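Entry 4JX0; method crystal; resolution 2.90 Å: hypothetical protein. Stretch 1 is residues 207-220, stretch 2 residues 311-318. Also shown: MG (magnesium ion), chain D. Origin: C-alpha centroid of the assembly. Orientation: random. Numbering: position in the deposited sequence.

Stretch 1, residues 207-220: GSLNDGNFTANNWY
Stretch 2 (311-318) VDVNEVTA

A magnesium ion sits at the centre of this contact, and the side chains of Asp211 and Glu315 are shaped to reach it. Stretch 1 leaves a 3-10 segment at Leu209, loops through Asn218 and ends in a weakly bonded strand; stretch 2 runs antiparallel to that end, with Tyr220 opposite Asp312 setting the register and Trp219 only loosely paired with Val313, then turns at Asn314 into a second strand. The CA atoms of Leu209 and Glu315 lie 4.1 Å apart, those of Asn217 and Asn314 4.9 Å, and those of Tyr220 and Asp312 4.5 Å.

Six oxygens bind MG: Ser208 O at 2.2 Å, Asp211 OD1 at 2.3 Å, Asn213 O at 2.1 Å, Asn314 O at 2.2 Å, Glu315 OE1 at 2.4 Å and water 2 O at 2.2 Å. The short approach of Ser208 O to Asn314 O, 3.0 Å, is therefore a consequence of shared coordination. Asp211 takes chi1 p with chi2 near 4°, which places OD1 on the ion; the same atom accepts a weak bond from Asn213 N at 3.1 Å. Glu315, extended in its backbone (-164/141), reaches the metal by folding its side chain: chi1 t, chi2 p, chi3 near -3°. Its OE2 lies 2.7 Å from Asp211 O.

Asn213 uses its backbone carbonyl for the ion and its side chain, chi1 t and chi2 near -39°, for the loop. Its OD1 accepts from Thr215 N at 3.0 Å, Ala216 N at 3.0 Å and Thr215 OG1 at 3.2 Å, the last with Thr215 in rotamer p. Ala216 O in turn accepts from water 2 O at 2.9 Å, tying the loop back to the metal.

Asn314, at -89/-26 with chi1 m and chi2 near -16°, serves the loop with both ends of its amide: OD1 accepts from Asn217 ND2 at 3.0 Å, while ND2 gives a weak bond to Phe214 O at 3.5 Å. Asn217, chi1 t and chi2 near -99°, also donates from ND2 to Trp219 O at 2.8 Å, so one amide group bridges the turn and its own strand. Phe214 has a CA-to-CB bond pointing away, yet chi1 m and chi2 near 87° bring CD2 to 3.7 Å from Glu315 CG, an oblique approach.

Apolar packing lies beside this polar centre. Leu209 (m, t) brings CD2 to 3.9 Å from Val313 CG1, and its CB lies 4.1 Å from Val316 CG2. Val313 and Val316 are both t. Trp219, chi1 t and chi2 near 85°, meets Val313 CG2 with CZ3 at 3.6 Å, at the ring edge.

The backbone pins the ends: Val316 N donates to Leu209 O at 2.8 Å and 167°, whereas Val313 N to Trp219 O, 3.3 Å, is weak. Water 1 O helps by accepting from Trp219 N at 3.0 Å and donating to Val313 O at 2.8 Å.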

# COMPACT_ATOMS: atom_id res chain seq x y z
N GLY A 207 -31.48 8.15 -2.90
CA GLY A 207 -32.74 7.89 -2.22
C GLY A 207 -33.08 6.41 -2.11
O GLY A 207 -33.79 5.99 -1.19
N SER A 208 -32.54 5.60 -3.04
CA SER A 208 -32.71 4.16 -3.08
C SER A 208 -31.99 3.42 -1.93
O SER A 208 -32.27 2.25 -1.70
CB SER A 208 -32.18 3.61 -4.41
OG SER A 208 -30.77 3.75 -4.51
N LEU A 209 -31.03 4.08 -1.25
CA LEU A 209 -30.26 3.44 -0.20
C LEU A 209 -31.06 3.26 1.10
O LEU A 209 -30.62 2.50 1.95
CB LEU A 209 -28.96 4.21 0.08
CG LEU A 209 -28.02 4.39 -1.13
CD1 LEU A 209 -26.82 5.21 -0.75
CD2 LEU A 209 -27.56 3.07 -1.68
N ASN A 210 -32.24 3.93 1.26
CA ASN A 210 -33.09 3.74 2.44
C ASN A 210 -34.59 3.66 2.07
O ASN A 210 -35.44 3.92 2.91
CB ASN A 210 -32.83 4.82 3.51
CG ASN A 210 -33.11 6.24 3.10
OD1 ASN A 210 -33.25 6.57 1.92
ND2 ASN A 210 -33.12 7.13 4.09
N ASP A 211 -34.90 3.19 0.85
CA ASP A 211 -36.28 2.91 0.42
C ASP A 211 -36.59 1.49 0.94
O ASP A 211 -35.77 0.91 1.66
CB ASP A 211 -36.44 3.05 -1.11
CG ASP A 211 -35.66 2.07 -2.00
OD1 ASP A 211 -34.99 1.17 -1.45
OD2 ASP A 211 -35.73 2.22 -3.24
N GLY A 212 -37.71 0.91 0.60
CA GLY A 212 -37.98 -0.45 1.07
C GLY A 212 -37.22 -1.54 0.33
O GLY A 212 -37.03 -2.63 0.86
N ASN A 213 -36.80 -1.26 -0.92
CA ASN A 213 -36.19 -2.21 -1.83
C ASN A 213 -34.74 -2.54 -1.52
O ASN A 213 -33.90 -1.65 -1.45
CB ASN A 213 -36.28 -1.70 -3.27
CG ASN A 213 -36.37 -2.80 -4.29
OD1 ASN A 213 -35.71 -3.84 -4.17
ND2 ASN A 213 -37.16 -2.60 -5.33
N PHE A 214 -34.46 -3.85 -1.39
CA PHE A 214 -33.13 -4.41 -1.13
C PHE A 214 -32.47 -5.00 -2.37
O PHE A 214 -31.25 -5.11 -2.38
CB PHE A 214 -33.24 -5.52 -0.08
CG PHE A 214 -33.73 -5.07 1.28
CD1 PHE A 214 -35.09 -5.01 1.55
CD2 PHE A 214 -32.84 -4.79 2.30
CE1 PHE A 214 -35.54 -4.62 2.81
CE2 PHE A 214 -33.30 -4.40 3.55
CZ PHE A 214 -34.64 -4.31 3.80
N THR A 215 -33.24 -5.44 -3.38
CA THR A 215 -32.70 -6.11 -4.57
C THR A 215 -32.57 -5.21 -5.82
O THR A 215 -31.86 -5.59 -6.75
CB THR A 215 -33.62 -7.30 -4.90
OG1 THR A 215 -34.94 -6.81 -5.17
CG2 THR A 215 -33.66 -8.32 -3.77
N ALA A 216 -33.24 -4.03 -5.87
CA ALA A 216 -33.17 -3.13 -7.02
C ALA A 216 -32.03 -2.13 -6.89
O ALA A 216 -31.83 -1.57 -5.81
CB ALA A 216 -34.48 -2.37 -7.18
N ASN A 217 -31.31 -1.87 -7.99
CA ASN A 217 -30.18 -0.96 -7.99
C ASN A 217 -30.46 0.34 -8.74
O ASN A 217 -31.12 0.35 -9.79
CB ASN A 217 -28.98 -1.62 -8.61
CG ASN A 217 -27.76 -0.75 -8.59
OD1 ASN A 217 -27.43 -0.10 -9.58
ND2 ASN A 217 -27.15 -0.61 -7.43
N ASN A 218 -29.91 1.43 -8.20
CA ASN A 218 -29.92 2.77 -8.78
C ASN A 218 -28.54 3.43 -8.60
O ASN A 218 -28.04 4.03 -9.55
CB ASN A 218 -31.03 3.62 -8.18
CG ASN A 218 -32.39 3.27 -8.73
OD1 ASN A 218 -32.65 3.47 -9.92
ND2 ASN A 218 -33.27 2.71 -7.90
N TRP A 219 -27.91 3.30 -7.40
CA TRP A 219 -26.59 3.84 -7.11
C TRP A 219 -25.50 2.77 -7.20
O TRP A 219 -25.64 1.67 -6.65
CB TRP A 219 -26.56 4.45 -5.71
CG TRP A 219 -25.29 5.18 -5.41
CD1 TRP A 219 -24.99 6.48 -5.73
CD2 TRP A 219 -24.11 4.65 -4.80
NE1 TRP A 219 -23.71 6.79 -5.33
CE2 TRP A 219 -23.15 5.68 -4.76
CE3 TRP A 219 -23.76 3.38 -4.31
CZ2 TRP A 219 -21.87 5.49 -4.23
CZ3 TRP A 219 -22.50 3.19 -3.77
CH2 TRP A 219 -21.56 4.23 -3.76
N TYR A 220 -24.37 3.14 -7.81
CA TYR A 220 -23.19 2.29 -7.94
C TYR A 220 -21.98 3.17 -8.24
O TYR A 220 -22.13 4.29 -8.74
CB TYR A 220 -23.37 1.20 -9.01
CG TYR A 220 -23.75 1.71 -10.38
CD1 TYR A 220 -25.07 1.94 -10.72
CD2 TYR A 220 -22.78 1.89 -11.37
CE1 TYR A 220 -25.43 2.38 -11.99
CE2 TYR A 220 -23.13 2.29 -12.65
CZ TYR A 220 -24.45 2.56 -12.96
OH TYR A 220 -24.84 3.01 -14.20
N VAL A 311 -19.09 -1.16 -7.64
CA VAL A 311 -19.97 -2.00 -6.83
C VAL A 311 -21.36 -1.38 -6.76
O VAL A 311 -21.49 -0.16 -6.79
CB VAL A 311 -19.41 -2.25 -5.39
CG1 VAL A 311 -17.92 -2.58 -5.43
CG2 VAL A 311 -19.66 -1.07 -4.46
N ASP A 312 -22.37 -2.23 -6.59
CA ASP A 312 -23.76 -1.84 -6.38
C ASP A 312 -24.03 -1.74 -4.91
O ASP A 312 -23.59 -2.61 -4.17
CB ASP A 312 -24.74 -2.90 -6.96
CG ASP A 312 -24.95 -2.91 -8.45
OD1 ASP A 312 -24.33 -2.08 -9.15
OD2 ASP A 312 -25.72 -3.77 -8.93
N VAL A 313 -24.79 -0.73 -4.48
CA VAL A 313 -25.27 -0.65 -3.10
C VAL A 313 -26.76 -0.35 -3.28
O VAL A 313 -27.12 0.70 -3.79
CB VAL A 313 -24.51 0.32 -2.17
CG1 VAL A 313 -25.05 0.23 -0.75
CG2 VAL A 313 -23.02 -0.01 -2.16
N ASN A 314 -27.59 -1.37 -3.03
CA ASN A 314 -29.04 -1.35 -3.24
C ASN A 314 -29.80 -0.85 -2.01
O ASN A 314 -30.93 -0.38 -2.15
CB ASN A 314 -29.51 -2.76 -3.58
CG ASN A 314 -28.82 -3.36 -4.78
OD1 ASN A 314 -28.18 -2.66 -5.56
ND2 ASN A 314 -28.90 -4.67 -4.93
N GLU A 315 -29.21 -1.01 -0.81
CA GLU A 315 -29.82 -0.61 0.46
C GLU A 315 -28.74 -0.57 1.53
O GLU A 315 -27.86 -1.43 1.52
CB GLU A 315 -30.94 -1.61 0.82
CG GLU A 315 -31.76 -1.26 2.05
CD GLU A 315 -32.84 -0.22 1.89
OE1 GLU A 315 -32.99 0.36 0.79
OE2 GLU A 315 -33.55 0.02 2.90
N VAL A 316 -28.79 0.41 2.45
CA VAL A 316 -27.83 0.55 3.56
C VAL A 316 -28.61 0.51 4.86
O VAL A 316 -29.58 1.26 5.00
CB VAL A 316 -26.98 1.84 3.45
CG1 VAL A 316 -26.02 1.98 4.62
CG2 VAL A 316 -26.21 1.89 2.13
N THR A 317 -28.20 -0.36 5.80
CA THR A 317 -28.83 -0.50 7.12
C THR A 317 -27.75 -0.44 8.18
O THR A 317 -26.80 -1.20 8.09
CB THR A 317 -29.62 -1.82 7.20
OG1 THR A 317 -30.38 -2.01 6.00
CG2 THR A 317 -30.52 -1.90 8.42
N ALA A 318 -27.88 0.46 9.17
CA ALA A 318 -26.93 0.59 10.28
C ALA A 318 -27.48 -0.13 11.51
O ALA A 318 -28.69 -0.31 11.59
CB ALA A 318 -26.70 2.06 10.59
MG MG D . -32.96 0.19 -1.59
O HOH W 1 -29.30 1.75 -5.24
O HOH W 2 -32.93 0.17 -3.76